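Local structure of 457aa long hypothetical protein (Pyrococcus horikoshii, 2CSU) at residues L193-A198 / G216-E221; A205-I210 / D277-M282; A263-K266 / L271-N274. The protein is of unknown function but has the domain make-up of a succinyl-CoA ligase-like protein, with a Rossmann-type CoA-binding domain, a succinyl-CoA ligase-like flavodoxin domain and a ligase-CoA domain. All coordinates share one frame; numbering follows the deposited sequence.

Contact 1: residues L193-A198 / G216-E221; sequences LMEYLA and GKKFME
Two helices on one side of a flavodoxin-like alpha/beta domain meet here, helix 190-197 and the start of helix 216-229, through a Met-aromatic contact between Met-194 and Phe-219. Met-194 is a selenomethionine. Its methyl CE lies over one face of the Phe-219 ring, 4.0 Å from the ring centroid and displaced toward the rim near CE1. This is a CH-pi contact, with CE 18° off the ring normal. The selenium SE follows over the same ring at 4.5 Å from the centroid. The Met-194 chain is extended as far as SE and then bends at chi3 (-50°), which turns the methyl onto the ring. Phe-219 leaves its helix pointing away from helix 190-197, but the ring end comes back toward it. The two side chains cross at about a right angle. Val-222 of helix 216-229 also packs on Met-194. At the margin of the contact, Glu-195 OE1 and Lys-218 NZ stay 4.8 Å apart, probably with a weak attraction. Lys-218 forms its salt bridge with Glu-192, on the same helix as Met-194. The two segments thus meet by dispersion and CH-pi contact, and a salt bridge just outside them adds a firm ionic tie between the helices.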
ATOM      1  N   LEU A 193     -15.489 -11.058 -23.192  1.00 29.68           N
ATOM      2  CA  LEU A 193     -15.759 -10.923 -21.774  1.00 31.03           C
ATOM      3  C   LEU A 193     -16.360  -9.553 -21.464  1.00 31.20           C
ATOM      4  O   LEU A 193     -17.293  -9.455 -20.675  1.00 31.18           O
ATOM      5  CB  LEU A 193     -14.491 -11.153 -20.972  1.00 30.47           C
ATOM      6  CG  LEU A 193     -14.093 -12.624 -20.836  1.00 31.39           C
ATOM      7  CD1 LEU A 193     -12.779 -12.704 -20.076  1.00 30.89           C
ATOM      8  CD2 LEU A 193     -15.187 -13.415 -20.102  1.00 30.97           C
HETATM    9  N   MSE A 194     -15.838  -8.507 -22.102  1.00 31.65           N
HETATM   10  CA  MSE A 194     -16.353  -7.164 -21.894  1.00 32.37           C
HETATM   11  C   MSE A 194     -17.778  -7.075 -22.417  1.00 32.04           C
HETATM   12  O   MSE A 194     -18.592  -6.335 -21.867  1.00 32.55           O
HETATM   13  CB  MSE A 194     -15.483  -6.111 -22.599  1.00 33.61           C
HETATM   14  CG  MSE A 194     -14.208  -5.749 -21.849  1.00 37.59           C
HETATM   15 SE   MSE A 194     -13.054  -4.649 -22.767  1.00 41.71          SE
HETATM   16  CE  MSE A 194     -12.995  -5.457 -24.121  1.00 39.97           C
ATOM     17  N   GLU A 195     -18.088  -7.813 -23.481  1.00 31.62           N
ATOM     18  CA  GLU A 195     -19.446  -7.773 -24.009  1.00 32.11           C
ATOM     19  C   GLU A 195     -20.395  -8.371 -22.974  1.00 31.41           C
ATOM     20  O   GLU A 195     -21.446  -7.812 -22.682  1.00 30.36           O
ATOM     21  CB  GLU A 195     -19.554  -8.545 -25.333  1.00 33.54           C
ATOM     22  CG  GLU A 195     -19.009  -7.780 -26.549  1.00 37.19           C
ATOM     23  CD  GLU A 195     -19.051  -8.591 -27.844  1.00 38.96           C
ATOM     24  OE1 GLU A 195     -18.587  -9.754 -27.846  1.00 40.27           O
ATOM     25  OE2 GLU A 195     -19.544  -8.058 -28.861  1.00 40.36           O
ATOM     26  N   TYR A 196     -20.024  -9.510 -22.410  1.00 30.40           N
ATOM     27  CA  TYR A 196     -20.879 -10.139 -21.411  1.00 29.92           C
ATOM     28  C   TYR A 196     -21.028  -9.291 -20.130  1.00 28.65           C
ATOM     29  O   TYR A 196     -22.138  -9.099 -19.626  1.00 27.50           O
ATOM     30  CB  TYR A 196     -20.320 -11.512 -21.066  1.00 30.12           C
ATOM     31  CG  TYR A 196     -20.805 -12.062 -19.749  1.00 31.66           C
ATOM     32  CD1 TYR A 196     -22.090 -12.598 -19.619  1.00 30.93           C
ATOM     33  CD2 TYR A 196     -19.973 -12.053 -18.630  1.00 31.66           C
ATOM     34  CE1 TYR A 196     -22.529 -13.117 -18.405  1.00 32.16           C
ATOM     35  CE2 TYR A 196     -20.405 -12.565 -17.412  1.00 32.11           C
ATOM     36  CZ  TYR A 196     -21.680 -13.094 -17.307  1.00 32.40           C
ATOM     37  OH  TYR A 196     -22.108 -13.587 -16.099  1.00 33.93           O
ATOM     38  N   LEU A 197     -19.904  -8.794 -19.616  1.00 28.32           N
ATOM     39  CA  LEU A 197     -19.884  -7.997 -18.396  1.00 28.20           C
ATOM     40  C   LEU A 197     -20.595  -6.662 -18.531  1.00 29.73           C
ATOM     41  O   LEU A 197     -20.992  -6.054 -17.537  1.00 29.23           O
ATOM     42  CB  LEU A 197     -18.433  -7.773 -17.951  1.00 27.01           C
ATOM     43  CG  LEU A 197     -17.681  -8.995 -17.417  1.00 26.49           C
ATOM     44  CD1 LEU A 197     -16.197  -8.685 -17.296  1.00 26.01           C
ATOM     45  CD2 LEU A 197     -18.255  -9.384 -16.055  1.00 25.27           C
ATOM     46  N   ALA A 198     -20.754  -6.195 -19.763  1.00 31.25           N
ATOM     47  CA  ALA A 198     -21.427  -4.929 -19.992  1.00 32.76           C
ATOM     48  C   ALA A 198     -22.861  -4.928 -19.453  1.00 34.14           C
ATOM     49  O   ALA A 198     -23.378  -3.873 -19.089  1.00 33.70           O
ATOM     50  CB  ALA A 198     -21.441  -4.604 -21.488  1.00 32.72           C
ATOM     51  N   GLY A 216      -7.089  -6.194 -31.876  1.00 47.35           N
ATOM     52  CA  GLY A 216      -7.150  -4.833 -31.354  1.00 47.05           C
ATOM     53  C   GLY A 216      -8.378  -4.079 -31.867  1.00 46.51           C
ATOM     54  O   GLY A 216      -8.949  -3.236 -31.188  1.00 46.09           O
ATOM     55  N   LYS A 217      -8.775  -4.379 -33.097  1.00 46.21           N
ATOM     56  CA  LYS A 217      -9.922  -3.728 -33.722  1.00 45.74           C
ATOM     57  C   LYS A 217     -11.220  -4.042 -32.982  1.00 44.35           C
ATOM     58  O   LYS A 217     -11.985  -3.139 -32.649  1.00 43.72           O
ATOM     59  CB  LYS A 217     -10.041  -4.183 -35.179  1.00 47.60           C
ATOM     60  CG  LYS A 217     -11.289  -3.699 -35.913  1.00 49.46           C
ATOM     61  CD  LYS A 217     -11.295  -2.187 -36.126  1.00 51.98           C
ATOM     62  CE  LYS A 217     -12.673  -1.673 -36.497  1.00 53.42           C
ATOM     63  NZ  LYS A 217     -13.457  -1.366 -35.273  1.00 54.05           N
ATOM     64  N   LYS A 218     -11.467  -5.330 -32.747  1.00 42.82           N
ATOM     65  CA  LYS A 218     -12.674  -5.777 -32.054  1.00 41.33           C
ATOM     66  C   LYS A 218     -12.694  -5.254 -30.613  1.00 40.07           C
ATOM     67  O   LYS A 218     -13.729  -4.817 -30.106  1.00 38.05           O
ATOM     68  CB  LYS A 218     -12.731  -7.306 -32.056  1.00 41.38           C
ATOM     69  CG  LYS A 218     -13.947  -7.887 -31.361  1.00 42.08           C
ATOM     70  CD  LYS A 218     -13.868  -9.412 -31.296  1.00 43.14           C
ATOM     71  CE  LYS A 218     -15.093 -10.019 -30.602  1.00 42.85           C
ATOM     72  NZ  LYS A 218     -14.976 -11.500 -30.470  1.00 42.59           N
ATOM     73  N   PHE A 219     -11.532  -5.295 -29.969  1.00 39.59           N
ATOM     74  CA  PHE A 219     -11.382  -4.833 -28.598  1.00 39.77           C
ATOM     75  C   PHE A 219     -11.803  -3.371 -28.452  1.00 40.57           C
ATOM     76  O   PHE A 219     -12.649  -3.027 -27.615  1.00 39.84           O
ATOM     77  CB  PHE A 219      -9.919  -4.994 -28.162  1.00 39.02           C
ATOM     78  CG  PHE A 219      -9.663  -4.623 -26.725  1.00 38.01           C
ATOM     79  CD1 PHE A 219      -9.466  -5.613 -25.760  1.00 37.98           C
ATOM     80  CD2 PHE A 219      -9.609  -3.281 -26.334  1.00 37.57           C
ATOM     81  CE1 PHE A 219      -9.215  -5.270 -24.423  1.00 37.99           C
ATOM     82  CE2 PHE A 219      -9.359  -2.928 -24.992  1.00 37.40           C
ATOM     83  CZ  PHE A 219      -9.162  -3.931 -24.040  1.00 37.06           C
HETATM   84  N   MSE A 220     -11.215  -2.507 -29.272  1.00 41.68           N
HETATM   85  CA  MSE A 220     -11.526  -1.087 -29.199  1.00 43.18           C
HETATM   86  C   MSE A 220     -12.994  -0.751 -29.463  1.00 41.44           C
HETATM   87  O   MSE A 220     -13.578   0.075 -28.760  1.00 40.76           O
HETATM   88  CB  MSE A 220     -10.623  -0.297 -30.153  1.00 47.03           C
HETATM   89  CG  MSE A 220      -9.202  -0.084 -29.624  1.00 52.99           C
HETATM   90 SE   MSE A 220      -9.071  -0.225 -27.814  1.00 60.51          SE
HETATM   91  CE  MSE A 220      -7.366  -0.517 -27.627  1.00 57.75           C
ATOM     92  N   GLU A 221     -13.599  -1.392 -30.456  1.00 39.97           N
ATOM     93  CA  GLU A 221     -14.991  -1.109 -30.765  1.00 39.68           C
ATOM     94  C   GLU A 221     -15.927  -1.639 -29.683  1.00 37.80           C
ATOM     95  O   GLU A 221     -16.968  -1.050 -29.419  1.00 37.34           O
ATOM     96  CB  GLU A 221     -15.371  -1.684 -32.132  1.00 41.05           C
ATOM     97  CG  GLU A 221     -16.744  -1.224 -32.620  1.00 44.54           C
ATOM     98  CD  GLU A 221     -16.894   0.303 -32.642  1.00 47.24           C
ATOM     99  OE1 GLU A 221     -16.127   0.983 -33.368  1.00 46.95           O
ATOM    100  OE2 GLU A 221     -17.788   0.823 -31.929  1.00 48.41           O
TER

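Contact 2: residues A205-I210 / D277-M282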
ATOM      1  N   ALA A 205     -17.792  -2.270 -12.442  1.00 28.03           N
ATOM      2  CA  ALA A 205     -16.644  -1.834 -13.229  1.00 26.87           C
ATOM      3  C   ALA A 205     -15.777  -3.019 -13.666  1.00 26.30           C
ATOM      4  O   ALA A 205     -15.841  -4.113 -13.120  1.00 26.23           O
ATOM      5  CB  ALA A 205     -15.818  -0.875 -12.373  1.00 25.71           C
ATOM      6  N   ILE A 206     -14.974  -2.777 -14.720  1.00 25.17           N
ATOM      7  CA  ILE A 206     -14.081  -3.822 -15.206  1.00 24.28           C
ATOM      8  C   ILE A 206     -12.615  -3.389 -15.130  1.00 23.77           C
ATOM      9  O   ILE A 206     -12.230  -2.327 -15.600  1.00 23.47           O
ATOM     10  CB  ILE A 206     -14.452  -4.134 -16.657  1.00 24.08           C
ATOM     11  CG1 ILE A 206     -15.952  -4.422 -16.772  1.00 24.66           C
ATOM     12  CG2 ILE A 206     -13.694  -5.389 -17.129  1.00 23.99           C
ATOM     13  CD1 ILE A 206     -16.442  -4.389 -18.220  1.00 24.08           C
ATOM     14  N   ALA A 207     -11.792  -4.198 -14.475  1.00 23.15           N
ATOM     15  CA  ALA A 207     -10.379  -3.892 -14.325  1.00 24.26           C
ATOM     16  C   ALA A 207      -9.659  -4.875 -15.227  1.00 24.29           C
ATOM     17  O   ALA A 207     -10.014  -6.057 -15.259  1.00 24.93           O
ATOM     18  CB  ALA A 207      -9.942  -4.077 -12.870  1.00 22.54           C
ATOM     19  N   LEU A 208      -8.668  -4.395 -15.974  1.00 24.34           N
ATOM     20  CA  LEU A 208      -7.944  -5.275 -16.882  1.00 24.46           C
ATOM     21  C   LEU A 208      -6.437  -5.213 -16.709  1.00 25.01           C
ATOM     22  O   LEU A 208      -5.877  -4.137 -16.540  1.00 25.13           O
ATOM     23  CB  LEU A 208      -8.256  -4.915 -18.346  1.00 24.80           C
ATOM     24  CG  LEU A 208      -9.667  -4.974 -18.951  1.00 24.74           C
ATOM     25  CD1 LEU A 208      -9.603  -4.492 -20.406  1.00 24.48           C
ATOM     26  CD2 LEU A 208     -10.211  -6.395 -18.903  1.00 23.95           C
ATOM     27  N   TYR A 209      -5.786  -6.374 -16.718  1.00 26.06           N
ATOM     28  CA  TYR A 209      -4.328  -6.408 -16.690  1.00 27.46           C
ATOM     29  C   TYR A 209      -4.001  -6.977 -18.060  1.00 28.76           C
ATOM     30  O   TYR A 209      -4.129  -8.180 -18.290  1.00 28.03           O
ATOM     31  CB  TYR A 209      -3.741  -7.340 -15.637  1.00 26.91           C
ATOM     32  CG  TYR A 209      -2.226  -7.431 -15.809  1.00 27.14           C
ATOM     33  CD1 TYR A 209      -1.406  -6.361 -15.456  1.00 28.16           C
ATOM     34  CD2 TYR A 209      -1.630  -8.552 -16.389  1.00 27.54           C
ATOM     35  CE1 TYR A 209      -0.031  -6.390 -15.668  1.00 28.92           C
ATOM     36  CE2 TYR A 209      -0.241  -8.599 -16.614  1.00 28.94           C
ATOM     37  CZ  TYR A 209       0.550  -7.506 -16.246  1.00 29.65           C
ATOM     38  OH  TYR A 209       1.910  -7.513 -16.452  1.00 30.47           O
ATOM     39  N   ILE A 210      -3.581  -6.105 -18.967  1.00 30.27           N
ATOM     40  CA  ILE A 210      -3.280  -6.508 -20.331  1.00 31.80           C
ATOM     41  C   ILE A 210      -1.810  -6.613 -20.687  1.00 33.21           C
ATOM     42  O   ILE A 210      -1.012  -5.726 -20.389  1.00 33.41           O
ATOM     43  CB  ILE A 210      -3.906  -5.526 -21.351  1.00 31.88           C
ATOM     44  CG1 ILE A 210      -5.414  -5.411 -21.121  1.00 31.53           C
ATOM     45  CG2 ILE A 210      -3.596  -5.987 -22.766  1.00 32.36           C
ATOM     46  CD1 ILE A 210      -6.027  -4.182 -21.741  1.00 30.26           C
ATOM     47  N   ASP A 277      -2.210  -0.584  -7.742  1.00 24.18           N
ATOM     48  CA  ASP A 277      -3.012   0.245  -6.860  1.00 25.54           C
ATOM     49  C   ASP A 277      -3.906   1.249  -7.566  1.00 26.04           C
ATOM     50  O   ASP A 277      -5.037   1.467  -7.137  1.00 26.32           O
ATOM     51  CB  ASP A 277      -2.119   0.940  -5.823  1.00 25.43           C
ATOM     52  CG  ASP A 277      -1.974   0.112  -4.548  1.00 26.64           C
ATOM     53  OD1 ASP A 277      -3.001  -0.097  -3.880  1.00 28.58           O
ATOM     54  OD2 ASP A 277      -0.859  -0.338  -4.215  1.00 24.52           O
ATOM     55  N   GLU A 278      -3.423   1.843  -8.653  1.00 25.91           N
ATOM     56  CA  GLU A 278      -4.241   2.792  -9.391  1.00 26.66           C
ATOM     57  C   GLU A 278      -5.396   2.065 -10.047  1.00 25.72           C
ATOM     58  O   GLU A 278      -6.529   2.540 -10.018  1.00 25.87           O
ATOM     59  CB  GLU A 278      -3.425   3.508 -10.477  1.00 27.78           C
ATOM     60  CG  GLU A 278      -2.310   4.403  -9.950  1.00 30.30           C
ATOM     61  CD  GLU A 278      -1.653   5.223 -11.062  1.00 31.91           C
ATOM     62  OE1 GLU A 278      -2.056   5.081 -12.244  1.00 32.01           O
ATOM     63  OE2 GLU A 278      -0.731   6.008 -10.750  1.00 33.81           O
HETATM   64  N   MSE A 279      -5.096   0.925 -10.662  1.00 25.05           N
HETATM   65  CA  MSE A 279      -6.105   0.110 -11.341  1.00 23.46           C
HETATM   66  C   MSE A 279      -7.234  -0.229 -10.358  1.00 22.79           C
HETATM   67  O   MSE A 279      -8.411  -0.052 -10.659  1.00 22.71           O
HETATM   68  CB  MSE A 279      -5.469  -1.200 -11.878  1.00 23.66           C
HETATM   69  CG  MSE A 279      -6.437  -2.149 -12.650  1.00 25.28           C
HETATM   70 SE   MSE A 279      -5.841  -3.856 -12.980  1.00 26.92          SE
HETATM   71  CE  MSE A 279      -5.766  -4.474 -11.285  1.00 28.44           C
ATOM     72  N   LEU A 280      -6.855  -0.723  -9.187  1.00 22.05           N
ATOM     73  CA  LEU A 280      -7.813  -1.097  -8.156  1.00 21.72           C
ATOM     74  C   LEU A 280      -8.525   0.104  -7.561  1.00 22.01           C
ATOM     75  O   LEU A 280      -9.731   0.059  -7.332  1.00 22.71           O
ATOM     76  CB  LEU A 280      -7.105  -1.846  -7.032  1.00 21.20           C
ATOM     77  CG  LEU A 280      -6.482  -3.201  -7.382  1.00 20.27           C
ATOM     78  CD1 LEU A 280      -5.589  -3.647  -6.248  1.00 20.29           C
ATOM     79  CD2 LEU A 280      -7.576  -4.222  -7.649  1.00 18.66           C
ATOM     80  N   SER A 281      -7.773   1.174  -7.302  1.00 22.66           N
ATOM     81  CA  SER A 281      -8.348   2.367  -6.704  1.00 23.14           C
ATOM     82  C   SER A 281      -9.363   3.012  -7.636  1.00 24.07           C
ATOM     83  O   SER A 281     -10.421   3.482  -7.191  1.00 23.96           O
ATOM     84  CB  SER A 281      -7.250   3.375  -6.353  1.00 23.96           C
ATOM     85  OG  SER A 281      -6.226   2.793  -5.555  1.00 23.31           O
HETATM   86  N   MSE A 282      -9.047   3.005  -8.928  1.00 23.86           N
HETATM   87  CA  MSE A 282      -9.907   3.660  -9.905  1.00 24.85           C
HETATM   88  C   MSE A 282     -11.174   2.847 -10.184  1.00 23.40           C
HETATM   89  O   MSE A 282     -12.233   3.372 -10.499  1.00 23.23           O
HETATM   90  CB  MSE A 282      -9.115   3.826 -11.203  1.00 26.06           C
HETATM   91  CG  MSE A 282      -8.137   5.001 -11.149  1.00 30.75           C
HETATM   92 SE   MSE A 282      -7.008   5.015 -12.548  1.00 37.56          SE
HETATM   93  CE  MSE A 282      -8.238   4.965 -13.859  1.00 29.44           C
TER
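The chi1 of Met-279 (-179°) sets CG anti to the backbone N, and chi2 (-167°) keeps the chain extended, so this selenomethionine reaches from its helix to strand 205-210. At chi3 (66°) the chain bends and carries the methyl CE off the direct line to the strand. Two parts of the side chain do the touching. CG rests on the methyl of Ala-207, with 4.0 Å between Met-279 CG and Ala-207 CB. The selenium goes further and meets the strand backbone, where Met-279 SE is 3.6 Å from Leu-208 O. Ala-207 points its CB at the helix. Its small size is consistent with the close backbones, with 6.6 Å between the CA atoms of Ala-207 and Met-279. Leu-208 points the other way and offers only its main chain. This is helix-on-sheet packing in the flavodoxin-like domain: helix 276-283 lies against a central strand, which pairs in parallel with strands 152-156 and 232-236. Phe-154 of strand 152-156 touches both Ala-207 and Met-279 and extends the apolar surface. All three touching residues are buried. On the helix, Asp-277 forms salt bridges with Lys-168 through OD1 and with Arg-433 of the second subunit through OD2. Tyr-209 packs on Gly-304 of that subunit, which places this strand and helix close to the dimer interface.

Contact 3: residues A263-K266 / L271-N274; sequences AAFK and LVAN
Phe-265 and Val-272 cross at about a right angle where helix 258-267 meets strand 271-273. Both point their CB toward the other segment. A single methyl of the valine makes the contact. Val-272 CG2 lies 3.8 Å from Phe-265 CB and 3.9 Å from Phe-265 CD2. It therefore sits beside the root of the phenylalanine and approaches the ring obliquely. The chi1 of Val-272 (171°) sets CG1 anti to the backbone N and CG2 anti to the carbonyl carbon, and this turns CG2 to the helix. In Phe-265, CG is anti to the carbonyl carbon (chi1 -73°), and the far end of the ring leads away from the valine.

Lys-266 approaches the same methyl from another side. Its chain leaves the helix to one side and then bends in toward the strand, with Lys-266 CE 4.3 Å from Val-272 CG2. CG2 is thus flanked by an aromatic residue and by the aliphatic part of a lysine. The ammonium group is linked to the strand backbone through two waters. One water accepts from Lys-266 NZ at 3.0 Å and, weakly, from Val-272 N. The other donates to Val-272 O at 3.2 Å and is held weakly by NZ. Water thus links both main-chain polar atoms of Val-272 to the lysine, each bridge with one weak leg, beside a buried apolar contact.

The helix and strand are joined by a short connection of a few residues in this flavodoxin-like domain. Leu-271 and Ala-273 make backbone hydrogen bonds to strand 232-236, so strand 271-273 continues the parallel part of the sheet. Their side chains touch helix 276-283, while Val-272 points to helix 258-267. Next to that helix lies helix 216-229, whose Met-220 packs on Ala-264 and Phe-265.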
ATOM      1  N   ALA A 263      -2.955   5.429 -26.149  1.00 46.48           N
ATOM      2  CA  ALA A 263      -3.795   6.322 -26.946  1.00 45.37           C
ATOM      3  C   ALA A 263      -5.054   5.615 -27.439  1.00 44.67           C
ATOM      4  O   ALA A 263      -6.132   6.197 -27.456  1.00 44.88           O
ATOM      5  CB  ALA A 263      -2.999   6.870 -28.126  1.00 45.41           C
ATOM      6  N   ALA A 264      -4.915   4.361 -27.849  1.00 43.76           N
ATOM      7  CA  ALA A 264      -6.061   3.587 -28.314  1.00 43.68           C
ATOM      8  C   ALA A 264      -7.065   3.388 -27.170  1.00 43.53           C
ATOM      9  O   ALA A 264      -8.279   3.458 -27.383  1.00 43.40           O
ATOM     10  CB  ALA A 264      -5.602   2.232 -28.841  1.00 43.47           C
ATOM     11  N   PHE A 265      -6.558   3.133 -25.963  1.00 43.27           N
ATOM     12  CA  PHE A 265      -7.441   2.943 -24.814  1.00 43.40           C
ATOM     13  C   PHE A 265      -8.230   4.214 -24.557  1.00 43.51           C
ATOM     14  O   PHE A 265      -9.437   4.172 -24.343  1.00 43.60           O
ATOM     15  CB  PHE A 265      -6.651   2.598 -23.545  1.00 43.84           C
ATOM     16  CG  PHE A 265      -6.079   1.207 -23.531  1.00 44.31           C
ATOM     17  CD1 PHE A 265      -6.806   0.133 -24.025  1.00 44.27           C
ATOM     18  CD2 PHE A 265      -4.818   0.970 -22.991  1.00 44.85           C
ATOM     19  CE1 PHE A 265      -6.287  -1.157 -23.982  1.00 44.51           C
ATOM     20  CE2 PHE A 265      -4.292  -0.316 -22.942  1.00 44.34           C
ATOM     21  CZ  PHE A 265      -5.027  -1.381 -23.438  1.00 44.28           C
ATOM     22  N   LYS A 266      -7.530   5.344 -24.585  1.00 43.72           N
ATOM     23  CA  LYS A 266      -8.139   6.646 -24.341  1.00 43.80           C
ATOM     24  C   LYS A 266      -9.324   6.949 -25.257  1.00 43.01           C
ATOM     25  O   LYS A 266     -10.372   7.387 -24.793  1.00 42.47           O
ATOM     26  CB  LYS A 266      -7.094   7.758 -24.502  1.00 45.61           C
ATOM     27  CG  LYS A 266      -5.857   7.649 -23.599  1.00 47.26           C
ATOM     28  CD  LYS A 266      -6.139   7.983 -22.136  1.00 48.44           C
ATOM     29  CE  LYS A 266      -4.825   8.074 -21.345  1.00 49.86           C
ATOM     30  NZ  LYS A 266      -4.981   8.542 -19.929  1.00 50.24           N
ATOM     31  N   LEU A 271     -10.093   3.886 -19.271  1.00 30.14           N
ATOM     32  CA  LEU A 271      -9.269   4.639 -18.334  1.00 29.23           C
ATOM     33  C   LEU A 271      -7.997   3.843 -18.109  1.00 29.79           C
ATOM     34  O   LEU A 271      -8.032   2.621 -17.974  1.00 29.86           O
ATOM     35  CB  LEU A 271     -10.030   4.855 -17.018  1.00 28.53           C
ATOM     36  CG  LEU A 271     -11.502   5.269 -17.209  1.00 27.95           C
ATOM     37  CD1 LEU A 271     -12.189   5.446 -15.864  1.00 28.29           C
ATOM     38  CD2 LEU A 271     -11.573   6.548 -18.034  1.00 28.15           C
ATOM     39  N   VAL A 272      -6.867   4.533 -18.073  1.00 29.53           N
ATOM     40  CA  VAL A 272      -5.602   3.851 -17.900  1.00 29.99           C
ATOM     41  C   VAL A 272      -4.998   4.005 -16.515  1.00 29.49           C
ATOM     42  O   VAL A 272      -5.026   5.071 -15.926  1.00 28.69           O
ATOM     43  CB  VAL A 272      -4.563   4.325 -18.964  1.00 30.55           C
ATOM     44  CG1 VAL A 272      -3.184   3.763 -18.644  1.00 31.33           C
ATOM     45  CG2 VAL A 272      -5.005   3.877 -20.358  1.00 30.74           C
ATOM     46  N   ALA A 273      -4.457   2.908 -16.006  1.00 29.32           N
ATOM     47  CA  ALA A 273      -3.811   2.909 -14.708  1.00 28.73           C
ATOM     48  C   ALA A 273      -2.360   2.554 -14.998  1.00 28.54           C
ATOM     49  O   ALA A 273      -2.083   1.810 -15.941  1.00 27.83           O
ATOM     50  CB  ALA A 273      -4.455   1.849 -13.788  1.00 27.89           C
ATOM     51  N   ASN A 274      -1.433   3.081 -14.210  1.00 29.28           N
ATOM     52  CA  ASN A 274      -0.028   2.773 -14.432  1.00 30.08           C
ATOM     53  C   ASN A 274       0.525   1.870 -13.347  1.00 30.89           C
ATOM     54  O   ASN A 274       1.675   1.451 -13.430  1.00 31.93           O
ATOM     55  CB  ASN A 274       0.792   4.050 -14.520  1.00 31.92           C
ATOM     56  CG  ASN A 274       0.149   5.078 -15.423  1.00 32.18           C
ATOM     57  OD1 ASN A 274      -0.038   4.841 -16.625  1.00 32.07           O
ATOM     58  ND2 ASN A 274      -0.211   6.224 -14.850  1.00 31.71           N
TER
HETATM   59  O   HOH W   1      -7.507   7.833 -18.379  1.00 25.44           O
HETATM   60  O   HOH W   2      -4.607   8.175 -16.743  1.00 56.31           O

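Overall arrangement
All three contacts lie in the flavodoxin-like domain and pack helices on each other or on its sheet. Their centres are about 16 Å (contacts 1 and 2), about 15 Å (1 and 3) and about 11 Å (2 and 3) apart. Contact 1 precedes contact 3 in the chain. Strand 205-210 of contact 2 comes between the two helices of contact 1, and contact 3 falls between the two segments of contact 2. The packing is continuous: Phe-219 touches Leu-208, Ile-210 and Phe-265, and Ile-210 also touches Phe-265. Contacts 2 and 3 share the sheet, and strand 271-273 leads into helix 276-283. Apolar packing thus links helices and sheet across the domain.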